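Local atomic coordinates of YcaO (PDB entry 6CIB), a protein that binds adenine nucleotide and magnesium and probably activates peptide backbone amides for thioamidation in an ATP-dependent reaction. Residues S172-H180 and V364-P372; V324-V335 and V347-S355. All blocks are in the same frame, centred on the assembly; numbering follows the deposited sequence.

Contact 1 (S172-H180 and V364-P372); sequences SIVEYFRIH and VGNMPEKPP
Met367, present as selenomethionine, meets Ile173, Tyr176 and Phe177 at the end of a helix, and the contact is a worked example of how a chain without regular structure can be seated on a helix: the two segments meet through apolar and aromatic packing, with no hydrogen bond between them. The terminal methyl of Met367 lies over a face of the Tyr176 ring, Met367 CE standing 3.8 Å from the ring centroid in a CH-pi contact, 22° off the normal. The selenium makes oblique Met-aromatic contacts with the rings of both Tyr176 and Phe177, and Met367 SE also touches Ile173 CD1 at 3.5 Å. Bends at chi2 (63°) and chi3 fold the chain back, which lets CE lie on Tyr176, SE on Ile173 and Phe177, and CG between the two rings.

Phe177 is the second aromatic element, sandwiched between its own neighbour and the proline-rich tail. Tyr176 CD2 sits above the centre of one face; over the opposite face Pro371 CA makes a CH-pi contact, 4.2 Å from the centroid and only 7° off the normal. Pro368 O lies at the edge of the Phe177 ring, near its plane, 3.2 Å from Phe177 CZ, so the slightly positive rim of the ring faces a carbonyl oxygen.

Smaller apolar contacts finish the two ends. Ile179 CD1 reaches Pro372 CD at 4.2 Å beyond the helix, where Arg178 breaks the helical course with positive phi, while Val364 CG2 lies obliquely to the Tyr176 ring. Pro371 and Pro372 are poorly ordered, so their contacts are less certain.

The contact thus lays the C-terminal tail across the end of helix 154-177; Tyr357 adds an edge-to-face ring contact to Tyr176, and helix 290-293 packs against Val174 and Arg178.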
# COMPACT_ATOMS: atom_id res chain seq x y z
N SER A 172 10.53 -5.36 -2.05
CA SER A 172 10.92 -6.78 -2.05
C SER A 172 12.20 -7.06 -2.83
O SER A 172 13.03 -7.85 -2.39
CB SER A 172 9.79 -7.64 -2.58
OG SER A 172 8.68 -7.61 -1.71
N ILE A 173 12.36 -6.39 -3.97
CA ILE A 173 13.58 -6.45 -4.78
C ILE A 173 14.81 -5.93 -4.03
O ILE A 173 15.86 -6.58 -4.02
CB ILE A 173 13.35 -5.80 -6.18
CG1 ILE A 173 13.12 -6.89 -7.23
CG2 ILE A 173 14.49 -4.92 -6.65
CD1 ILE A 173 11.82 -7.65 -7.06
N VAL A 174 14.66 -4.77 -3.38
CA VAL A 174 15.71 -4.16 -2.57
C VAL A 174 16.15 -5.08 -1.42
O VAL A 174 17.34 -5.27 -1.21
CB VAL A 174 15.30 -2.74 -2.08
CG1 VAL A 174 16.26 -2.18 -1.03
CG2 VAL A 174 15.21 -1.78 -3.27
N GLU A 175 15.20 -5.67 -0.70
CA GLU A 175 15.50 -6.58 0.41
C GLU A 175 16.06 -7.95 -0.03
O GLU A 175 16.98 -8.47 0.61
CB GLU A 175 14.29 -6.79 1.33
CG GLU A 175 13.70 -5.53 1.97
CD GLU A 175 14.60 -4.82 2.98
OE1 GLU A 175 15.65 -5.35 3.37
OE2 GLU A 175 14.23 -3.70 3.38
N TYR A 176 15.51 -8.51 -1.11
CA TYR A 176 15.96 -9.82 -1.62
C TYR A 176 17.43 -9.80 -2.06
O TYR A 176 18.20 -10.68 -1.68
CB TYR A 176 15.07 -10.28 -2.78
CG TYR A 176 15.26 -11.72 -3.20
CD1 TYR A 176 14.59 -12.76 -2.55
CD2 TYR A 176 16.09 -12.04 -4.28
CE1 TYR A 176 14.76 -14.09 -2.94
CE2 TYR A 176 16.26 -13.36 -4.69
CZ TYR A 176 15.60 -14.38 -4.02
OH TYR A 176 15.76 -15.68 -4.42
N PHE A 177 17.81 -8.78 -2.84
CA PHE A 177 19.16 -8.63 -3.37
C PHE A 177 20.05 -7.74 -2.50
O PHE A 177 21.23 -7.58 -2.81
CB PHE A 177 19.13 -8.03 -4.77
CG PHE A 177 18.51 -8.93 -5.80
CD1 PHE A 177 19.17 -10.09 -6.23
CD2 PHE A 177 17.27 -8.61 -6.37
CE1 PHE A 177 18.59 -10.92 -7.19
CE2 PHE A 177 16.70 -9.43 -7.33
CZ PHE A 177 17.35 -10.59 -7.74
N ARG A 178 19.48 -7.18 -1.43
CA ARG A 178 20.16 -6.18 -0.58
C ARG A 178 20.78 -5.06 -1.41
O ARG A 178 21.97 -4.74 -1.27
CB ARG A 178 21.15 -6.84 0.39
CG ARG A 178 20.46 -7.68 1.43
CD ARG A 178 21.37 -8.00 2.59
NE ARG A 178 20.59 -8.15 3.81
CZ ARG A 178 20.60 -7.29 4.83
NH1 ARG A 178 21.37 -6.21 4.82
NH2 ARG A 178 19.83 -7.53 5.89
N ILE A 179 19.96 -4.51 -2.31
CA ILE A 179 20.31 -3.34 -3.12
C ILE A 179 20.46 -2.13 -2.20
O ILE A 179 19.69 -1.98 -1.24
CB ILE A 179 19.25 -3.06 -4.21
CG1 ILE A 179 19.11 -4.28 -5.15
CG2 ILE A 179 19.57 -1.79 -4.99
CD1 ILE A 179 18.00 -4.19 -6.18
N HIS A 180 21.46 -1.30 -2.48
CA HIS A 180 21.67 -0.01 -1.85
C HIS A 180 21.06 1.08 -2.76
O HIS A 180 21.76 1.57 -3.65
CB HIS A 180 23.17 0.25 -1.65
CG HIS A 180 23.82 -0.64 -0.63
ND1 HIS A 180 24.53 -0.14 0.44
CD2 HIS A 180 23.88 -1.99 -0.52
CE1 HIS A 180 25.00 -1.14 1.16
NE2 HIS A 180 24.60 -2.27 0.61
N VAL A 364 8.12 -14.99 -3.44
CA VAL A 364 9.26 -14.46 -4.20
C VAL A 364 8.80 -13.73 -5.47
O VAL A 364 9.34 -12.67 -5.80
CB VAL A 364 10.28 -15.59 -4.54
CG1 VAL A 364 11.32 -15.15 -5.57
CG2 VAL A 364 10.97 -16.09 -3.28
N GLY A 365 7.82 -14.29 -6.17
CA GLY A 365 7.38 -13.78 -7.47
C GLY A 365 8.44 -13.99 -8.55
O GLY A 365 9.39 -14.75 -8.35
N ASN A 366 8.26 -13.33 -9.69
CA ASN A 366 9.22 -13.41 -10.79
C ASN A 366 10.48 -12.65 -10.43
O ASN A 366 10.48 -11.43 -10.35
CB ASN A 366 8.60 -12.87 -12.09
CG ASN A 366 7.44 -13.71 -12.58
OD1 ASN A 366 7.23 -14.84 -12.13
ND2 ASN A 366 6.67 -13.17 -13.51
N MSE A 367 11.56 -13.40 -10.20
CA MSE A 367 12.83 -12.83 -9.77
C MSE A 367 13.89 -13.12 -10.80
O MSE A 367 14.03 -14.27 -11.22
CB MSE A 367 13.18 -13.46 -8.42
CG MSE A 367 14.02 -12.55 -7.53
SE MSE A 367 13.00 -10.92 -7.06
CE MSE A 367 12.40 -11.45 -5.26
N PRO A 368 14.65 -12.08 -11.24
CA PRO A 368 15.80 -12.37 -12.11
C PRO A 368 16.97 -12.93 -11.30
O PRO A 368 16.99 -12.81 -10.06
CB PRO A 368 16.14 -11.01 -12.72
CG PRO A 368 15.66 -10.01 -11.71
CD PRO A 368 14.50 -10.64 -10.98
N GLU A 369 17.94 -13.53 -11.99
CA GLU A 369 19.14 -14.09 -11.36
C GLU A 369 20.10 -13.02 -10.79
O GLU A 369 20.81 -13.27 -9.82
CB GLU A 369 19.86 -15.06 -12.32
CG GLU A 369 20.58 -14.44 -13.53
CD GLU A 369 19.64 -13.95 -14.64
OE1 GLU A 369 19.54 -14.63 -15.68
OE2 GLU A 369 19.02 -12.88 -14.47
N LYS A 370 20.08 -11.83 -11.40
CA LYS A 370 20.96 -10.70 -11.05
C LYS A 370 20.14 -9.46 -10.63
O LYS A 370 19.02 -9.27 -11.12
CB LYS A 370 21.86 -10.36 -12.25
CG LYS A 370 23.18 -9.69 -11.91
CD LYS A 370 24.07 -9.53 -13.13
CE LYS A 370 25.40 -8.89 -12.74
NZ LYS A 370 26.28 -8.69 -13.93
N PRO A 371 20.68 -8.61 -9.71
CA PRO A 371 20.03 -7.32 -9.40
C PRO A 371 19.89 -6.40 -10.62
O PRO A 371 20.84 -6.29 -11.41
CB PRO A 371 20.98 -6.69 -8.38
CG PRO A 371 21.64 -7.84 -7.71
CD PRO A 371 21.77 -8.91 -8.76
N PRO A 372 18.71 -5.75 -10.80
CA PRO A 372 18.49 -4.84 -11.93
C PRO A 372 19.40 -3.59 -11.87
O PRO A 372 19.19 -2.71 -11.03
CB PRO A 372 17.01 -4.45 -11.80
CG PRO A 372 16.40 -5.50 -10.93
CD PRO A 372 17.49 -5.89 -9.98

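Contact 2 (V324-V335 and V347-S355)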
# COMPACT_ATOMS: atom_id res chain seq x y z
N VAL A 324 2.09 -2.11 -15.86
CA VAL A 324 2.28 -3.30 -15.04
C VAL A 324 2.19 -4.59 -15.87
O VAL A 324 3.00 -5.51 -15.67
CB VAL A 324 1.33 -3.35 -13.82
CG1 VAL A 324 1.63 -4.57 -12.96
CG2 VAL A 324 1.48 -2.10 -12.97
N ALA A 325 1.23 -4.66 -16.79
CA ALA A 325 1.13 -5.80 -17.72
C ALA A 325 2.39 -5.99 -18.59
O ALA A 325 2.73 -7.12 -18.94
CB ALA A 325 -0.11 -5.70 -18.59
N GLU A 326 3.08 -4.88 -18.89
CA GLU A 326 4.31 -4.90 -19.70
C GLU A 326 5.58 -5.28 -18.93
O GLU A 326 6.60 -5.58 -19.54
CB GLU A 326 4.54 -3.54 -20.35
CG GLU A 326 3.69 -3.29 -21.58
CD GLU A 326 3.45 -1.82 -21.84
OE1 GLU A 326 4.28 -0.97 -21.46
OE2 GLU A 326 2.42 -1.51 -22.46
N ALA A 327 5.48 -5.30 -17.60
CA ALA A 327 6.65 -5.34 -16.73
C ALA A 327 7.30 -6.70 -16.55
O ALA A 327 8.36 -6.81 -15.93
CB ALA A 327 6.30 -4.73 -15.37
N GLY A 328 6.68 -7.75 -17.09
CA GLY A 328 7.16 -9.12 -16.88
C GLY A 328 6.83 -9.63 -15.49
O GLY A 328 7.57 -10.45 -14.92
N LEU A 329 5.72 -9.14 -14.93
CA LEU A 329 5.31 -9.48 -13.56
C LEU A 329 4.03 -10.32 -13.51
O LEU A 329 3.33 -10.34 -12.50
CB LEU A 329 5.15 -8.21 -12.71
CG LEU A 329 6.33 -7.23 -12.58
CD1 LEU A 329 5.91 -5.99 -11.79
CD2 LEU A 329 7.55 -7.86 -11.94
N GLY A 330 3.71 -11.00 -14.62
CA GLY A 330 2.53 -11.85 -14.72
C GLY A 330 1.24 -11.07 -14.96
O GLY A 330 1.27 -9.95 -15.51
N LYS A 331 0.13 -11.66 -14.54
CA LYS A 331 -1.22 -11.13 -14.80
C LYS A 331 -1.64 -10.07 -13.78
O LYS A 331 -1.28 -10.18 -12.60
CB LYS A 331 -2.26 -12.26 -14.80
CG LYS A 331 -2.06 -13.30 -15.88
CD LYS A 331 -3.01 -14.47 -15.65
CE LYS A 331 -2.81 -15.54 -16.71
NZ LYS A 331 -3.96 -16.47 -16.69
N VAL A 332 -2.40 -9.08 -14.24
CA VAL A 332 -2.98 -8.04 -13.38
C VAL A 332 -4.45 -8.40 -13.16
O VAL A 332 -5.26 -8.30 -14.09
CB VAL A 332 -2.86 -6.62 -14.00
CG1 VAL A 332 -3.51 -5.55 -13.11
CG2 VAL A 332 -1.40 -6.27 -14.25
N ILE A 333 -4.76 -8.84 -11.94
CA ILE A 333 -6.12 -9.30 -11.60
C ILE A 333 -6.78 -8.36 -10.58
O ILE A 333 -6.15 -7.96 -9.60
CB ILE A 333 -6.11 -10.76 -11.09
CG1 ILE A 333 -5.49 -11.70 -12.15
CG2 ILE A 333 -7.52 -11.21 -10.71
CD1 ILE A 333 -5.12 -13.09 -11.65
N GLU A 334 -8.05 -8.02 -10.84
CA GLU A 334 -8.89 -7.28 -9.91
C GLU A 334 -10.04 -8.16 -9.40
O GLU A 334 -10.73 -8.82 -10.20
CB GLU A 334 -9.45 -6.03 -10.60
CG GLU A 334 -10.54 -5.29 -9.81
CD GLU A 334 -11.35 -4.32 -10.65
OE1 GLU A 334 -11.08 -4.15 -11.86
OE2 GLU A 334 -12.29 -3.71 -10.10
N VAL A 335 -10.23 -8.18 -8.08
CA VAL A 335 -11.37 -8.85 -7.46
C VAL A 335 -12.22 -7.81 -6.73
O VAL A 335 -11.73 -7.08 -5.87
CB VAL A 335 -10.93 -9.97 -6.48
CG1 VAL A 335 -12.13 -10.63 -5.80
CG2 VAL A 335 -10.08 -11.02 -7.18
N VAL A 347 -11.58 -3.08 -3.69
CA VAL A 347 -11.00 -4.11 -4.55
C VAL A 347 -9.78 -4.77 -3.91
O VAL A 347 -9.13 -4.20 -3.02
CB VAL A 347 -10.60 -3.62 -5.97
CG1 VAL A 347 -11.79 -3.00 -6.71
CG2 VAL A 347 -9.41 -2.66 -5.94
N ARG A 348 -9.51 -5.99 -4.38
CA ARG A 348 -8.22 -6.61 -4.19
C ARG A 348 -7.55 -6.73 -5.56
O ARG A 348 -8.09 -7.35 -6.48
CB ARG A 348 -8.38 -7.98 -3.52
CG ARG A 348 -7.08 -8.59 -3.05
CD ARG A 348 -6.65 -8.00 -1.71
NE ARG A 348 -5.27 -8.36 -1.39
CZ ARG A 348 -4.90 -9.47 -0.75
NH1 ARG A 348 -5.80 -10.35 -0.32
NH2 ARG A 348 -3.61 -9.69 -0.53
N VAL A 349 -6.38 -6.11 -5.67
CA VAL A 349 -5.53 -6.20 -6.87
C VAL A 349 -4.44 -7.20 -6.57
O VAL A 349 -3.76 -7.09 -5.54
CB VAL A 349 -4.92 -4.82 -7.25
CG1 VAL A 349 -3.93 -4.95 -8.40
CG2 VAL A 349 -6.03 -3.84 -7.60
N ARG A 350 -4.31 -8.19 -7.44
CA ARG A 350 -3.20 -9.14 -7.39
C ARG A 350 -2.42 -9.06 -8.71
O ARG A 350 -3.02 -9.03 -9.78
CB ARG A 350 -3.68 -10.58 -7.15
CG ARG A 350 -4.71 -10.80 -6.04
CD ARG A 350 -4.21 -10.40 -4.65
NE ARG A 350 -3.10 -11.23 -4.19
CZ ARG A 350 -1.92 -10.76 -3.78
NH1 ARG A 350 -1.68 -9.45 -3.76
NH2 ARG A 350 -0.98 -11.62 -3.38
N VAL A 351 -1.10 -9.03 -8.61
CA VAL A 351 -0.23 -9.13 -9.79
C VAL A 351 0.55 -10.43 -9.60
O VAL A 351 1.37 -10.54 -8.67
CB VAL A 351 0.66 -7.87 -9.96
CG1 VAL A 351 1.52 -7.96 -11.22
CG2 VAL A 351 -0.20 -6.61 -10.02
N THR A 352 0.28 -11.41 -10.47
CA THR A 352 0.62 -12.83 -10.20
C THR A 352 2.10 -13.15 -10.02
O THR A 352 2.44 -14.09 -9.31
CB THR A 352 0.03 -13.82 -11.23
OG1 THR A 352 0.55 -13.52 -12.53
CG2 THR A 352 -1.50 -13.75 -11.24
N GLY A 353 2.96 -12.37 -10.67
CA GLY A 353 4.41 -12.53 -10.53
C GLY A 353 5.14 -11.35 -9.92
O GLY A 353 6.36 -11.27 -10.01
N ALA A 354 4.40 -10.41 -9.30
CA ALA A 354 5.03 -9.33 -8.52
C ALA A 354 5.54 -9.90 -7.21
O ALA A 354 4.91 -10.79 -6.64
CB ALA A 354 4.05 -8.19 -8.25
N SER A 355 6.68 -9.41 -6.75
CA SER A 355 7.27 -9.94 -5.52
C SER A 355 6.57 -9.40 -4.28
O SER A 355 6.26 -8.20 -4.20
CB SER A 355 8.75 -9.61 -5.43
OG SER A 355 9.33 -10.31 -4.34
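Thr352 OG1 accepts a hydrogen bond from Lys331 N at 2.8 Å, while the backbone of the same threonine returns one, Thr352 N to Lys331 O, in the plane of that carbonyl. A chi1 of 61° sets OG1 between the backbone N and the carbonyl carbon, and CG2 is left to meet Ile333 CD1 at 3.7 Å, the two side chains crossing at about a right angle. One residue on, Gly353 N reaches Leu329 O at 2.8 Å, but from above the carbonyl plane, 47° out of it. This is where the antiparallel beta hairpin of strands 332-336 and 346-351 gives way to a type I turn, Val351 to Ala354. Within the hairpin, Ile333 pairs with Arg350 and Val335 with Arg348 through two backbone bonds each; Val332-Val351 and Glu334-Val349 are the non-hydrogen-bonded pairs. On their face, Val351 CG1 packs on Val324 CG1 at 3.8 Å, tying in the end of helix 313-325, and helix 154-177 covers Val349 and Val351. On the other face Arg348 NH2 lies over the rim of the Arg350 guanidinium, and Arg350 CD over that of Arg348. Arg350 forms salt bridges with Glu131 and Glu356; Arg348, bound at NE by Asn146 O, comes close to magnesium ligand Leu148.

How the contacts relate
The centres of the two contacts lie about 17 Å apart, contact 1 at the surface and contact 2 buried in the five-stranded antiparallel sheet. Along the chain, 172-180 comes first, then both halves of the hairpin, and 364-372 last, so that contact 1 spans the whole of contact 2. They meet directly: Asn366 N lies 2.8 Å from Gly353 O, and Val364 O 2.8 Å from Ser355 OG, both probable hydrogen bonds. Helix 154-177 serves both, packing on the hairpin through Val158, Leu162 and Val165 and receiving the tail at its C-terminal end. The same helix carries nucleotide-binding Glu156 and Gln160, so one helix touches the hairpin, the tail and the ADP pocket.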